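Local coordinates for type IV pilus biogenesis protein PilB (Streptococcus sanguinis, PDB 7B7P), which serves as a bimodular minor pilin of type IV pili with a direct role in adhesion, joining a pilin module to a metal-binding von Willebrand factor A-like module, at residues Y22-T26 and E80-K84. Residues are numbered along the deposited sequence.
Sequences YVDRT and ELGTK
Start with the last turn or so of helix 9-27: residues 22-26 are helical, Thr-26 N hydrogen-bonding Tyr-22 O at 3.0 Å. Tyr-22 points its CB toward the loop, chi1 m (-80°). The partner chain leaves edge strand 79-80 extended through Glu-80, salt-bridged to Lys-63, and Leu-81. Leu-81 (chi1 m, chi2 t) sits closest in register, its CA 6.2 Å from that of Tyr-22; its CD2 packs at 3.5 Å on Tyr-22 CB, while CD1 lies 4.1 Å from both Val-23 CG2 and Thr-26 CG2. At Gly-82, phi/psi of 142/-168 would jam any CB against the preceding carbonyl; its N comes within 3.2 Å of Tyr-22 CD2. Thr-83 (-135/-23, chi1 p) brings CG2 to the tyrosine ring edge, 3.4 Å from Tyr-22 OH, and the loop continues through Lys-84. The helix lies over the sheet as in type IV pilins: further back, Ser-19 OG hydrogen-bonds Leu-81 O and the Glu-15 carboxylate Thr-83 N; beneath, Val-23 rests on Val-64 and Ile-55 of strands 64-67 and 53-57.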
ATOM      1  N   TYR A  22     -13.631  14.781 -29.717  1.00 73.21           N
ATOM      2  CA  TYR A  22     -12.718  13.699 -30.081  1.00 83.44           C
ATOM      3  C   TYR A  22     -12.028  13.134 -28.851  1.00 78.00           C
ATOM      4  O   TYR A  22     -12.069  11.922 -28.611  1.00 72.25           O
ATOM      5  CB  TYR A  22     -11.673  14.182 -31.085  1.00 84.02           C
ATOM      6  CG  TYR A  22     -12.166  14.244 -32.512  1.00 89.83           C
ATOM      7  CD1 TYR A  22     -13.037  13.289 -33.016  1.00 89.02           C
ATOM      8  CD2 TYR A  22     -11.758  15.270 -33.352  1.00 93.09           C
ATOM      9  CE1 TYR A  22     -13.487  13.358 -34.327  1.00 95.29           C
ATOM     10  CE2 TYR A  22     -12.198  15.344 -34.651  1.00 98.24           C
ATOM     11  CZ  TYR A  22     -13.057  14.392 -35.135  1.00 98.93           C
ATOM     12  OH  TYR A  22     -13.477  14.493 -36.442  1.00107.88           O
ATOM     13  N   VAL A  23     -11.400  14.009 -28.056  1.00 75.91           N
ATOM     14  CA  VAL A  23     -10.753  13.584 -26.815  1.00 74.17           C
ATOM     15  C   VAL A  23     -11.736  12.840 -25.921  1.00 76.99           C
ATOM     16  O   VAL A  23     -11.481  11.700 -25.514  1.00 79.85           O
ATOM     17  CB  VAL A  23     -10.136  14.790 -26.092  1.00 74.86           C
ATOM     18  CG1 VAL A  23      -9.676  14.388 -24.709  1.00 72.63           C
ATOM     19  CG2 VAL A  23      -8.987  15.353 -26.911  1.00 73.23           C
ATOM     20  N   ASP A  24     -12.891  13.452 -25.628  1.00 74.81           N
ATOM     21  CA  ASP A  24     -13.864  12.780 -24.764  1.00 77.23           C
ATOM     22  C   ASP A  24     -14.293  11.433 -25.336  1.00 79.22           C
ATOM     23  O   ASP A  24     -14.572  10.493 -24.580  1.00 77.01           O
ATOM     24  CB  ASP A  24     -15.090  13.669 -24.530  1.00 74.63           C
ATOM     25  CG  ASP A  24     -15.997  13.141 -23.407  1.00 78.47           C
ATOM     26  OD1 ASP A  24     -15.465  12.753 -22.349  1.00 80.19           O
ATOM     27  OD2 ASP A  24     -17.241  13.108 -23.568  1.00 84.31           O
ATOM     28  N   ARG A  25     -14.337  11.313 -26.663  1.00 79.88           N
ATOM     29  CA  ARG A  25     -14.753  10.061 -27.285  1.00 84.83           C
ATOM     30  C   ARG A  25     -13.725   8.967 -27.033  1.00 83.82           C
ATOM     31  O   ARG A  25     -14.064   7.870 -26.572  1.00 79.98           O
ATOM     32  CB  ARG A  25     -14.953  10.274 -28.790  1.00 85.92           C
ATOM     33  CG  ARG A  25     -16.021   9.423 -29.448  1.00 93.46           C
ATOM     34  CD  ARG A  25     -16.648  10.183 -30.620  1.00 97.91           C
ATOM     35  NE  ARG A  25     -18.095  10.326 -30.465  1.00108.47           N
ATOM     36  CZ  ARG A  25     -18.788  11.417 -30.788  1.00112.86           C
ATOM     37  NH1 ARG A  25     -18.170  12.484 -31.290  1.00103.44           N
ATOM     38  NH2 ARG A  25     -20.106  11.442 -30.599  1.00109.40           N
ATOM     39  N   THR A  26     -12.458   9.253 -27.328  1.00 83.19           N
ATOM     40  CA  THR A  26     -11.432   8.245 -27.113  1.00 86.04           C
ATOM     41  C   THR A  26     -11.200   8.003 -25.620  1.00 86.75           C
ATOM     42  O   THR A  26     -10.978   6.858 -25.209  1.00 90.16           O
ATOM     43  CB  THR A  26     -10.162   8.653 -27.873  1.00 86.50           C
ATOM     44  OG1 THR A  26      -9.053   7.834 -27.474  1.00 96.31           O
ATOM     45  CG2 THR A  26      -9.830  10.090 -27.653  1.00 85.06           C
ATOM     46  N   GLU A  80      -3.387  13.591 -35.415  1.00106.90           N
ATOM     47  CA  GLU A  80      -4.013  14.759 -34.808  1.00103.62           C
ATOM     48  C   GLU A  80      -5.491  14.496 -34.563  1.00102.06           C
ATOM     49  O   GLU A  80      -6.193  13.983 -35.440  1.00103.26           O
ATOM     50  CB  GLU A  80      -3.849  16.002 -35.680  1.00105.94           C
ATOM     51  CG  GLU A  80      -4.360  17.249 -34.970  1.00110.25           C
ATOM     52  CD  GLU A  80      -5.401  18.057 -35.766  1.00112.60           C
ATOM     53  OE1 GLU A  80      -5.533  17.854 -36.993  1.00111.73           O
ATOM     54  OE2 GLU A  80      -6.126  18.871 -35.147  1.00112.78           O
ATOM     55  N   LEU A  81      -5.955  14.841 -33.359  1.00102.09           N
ATOM     56  CA  LEU A  81      -7.368  14.766 -33.007  1.00100.62           C
ATOM     57  C   LEU A  81      -8.016  16.087 -33.395  1.00103.11           C
ATOM     58  O   LEU A  81      -7.741  17.128 -32.787  1.00103.86           O
ATOM     59  CB  LEU A  81      -7.540  14.474 -31.522  1.00 96.88           C
ATOM     60  CG  LEU A  81      -7.571  12.979 -31.225  1.00 91.34           C
ATOM     61  CD1 LEU A  81      -7.550  12.761 -29.744  1.00 85.97           C
ATOM     62  CD2 LEU A  81      -8.800  12.351 -31.842  1.00 89.83           C
ATOM     63  N   GLY A  82      -8.858  16.047 -34.410  1.00105.20           N
ATOM     64  CA  GLY A  82      -9.401  17.235 -35.021  1.00106.68           C
ATOM     65  C   GLY A  82      -9.506  17.030 -36.510  1.00110.61           C
ATOM     66  O   GLY A  82      -9.365  15.916 -37.015  1.00111.86           O
ATOM     67  N   THR A  83      -9.753  18.126 -37.224  1.00112.42           N
ATOM     68  CA  THR A  83      -9.950  18.041 -38.667  1.00113.54           C
ATOM     69  C   THR A  83      -9.214  19.105 -39.472  1.00112.76           C
ATOM     70  O   THR A  83      -8.972  18.875 -40.662  1.00114.60           O
ATOM     71  CB  THR A  83     -11.450  18.114 -39.018  1.00112.92           C
ATOM     72  OG1 THR A  83     -12.031  19.293 -38.438  1.00111.80           O
ATOM     73  CG2 THR A  83     -12.200  16.873 -38.530  1.00101.69           C
ATOM     74  N   LYS A  84      -8.848  20.250 -38.902  1.00111.08           N
ATOM     75  CA  LYS A  84      -8.380  21.354 -39.723  1.00109.38           C
ATOM     76  C   LYS A  84      -7.314  22.152 -38.993  1.00110.63           C
ATOM     77  O   LYS A  84      -7.078  21.987 -37.792  1.00114.26           O
ATOM     78  CB  LYS A  84      -9.532  22.284 -40.129  1.00107.25           C
ATOM     79  CG  LYS A  84     -10.304  22.865 -38.954  1.00111.91           C
ATOM     80  CD  LYS A  84     -11.579  23.597 -39.383  1.00110.41           C
ATOM     81  CE  LYS A  84     -11.287  25.015 -39.862  1.00112.71           C
ATOM     82  NZ  LYS A  84     -10.067  25.592 -39.232  1.00114.97           N
TER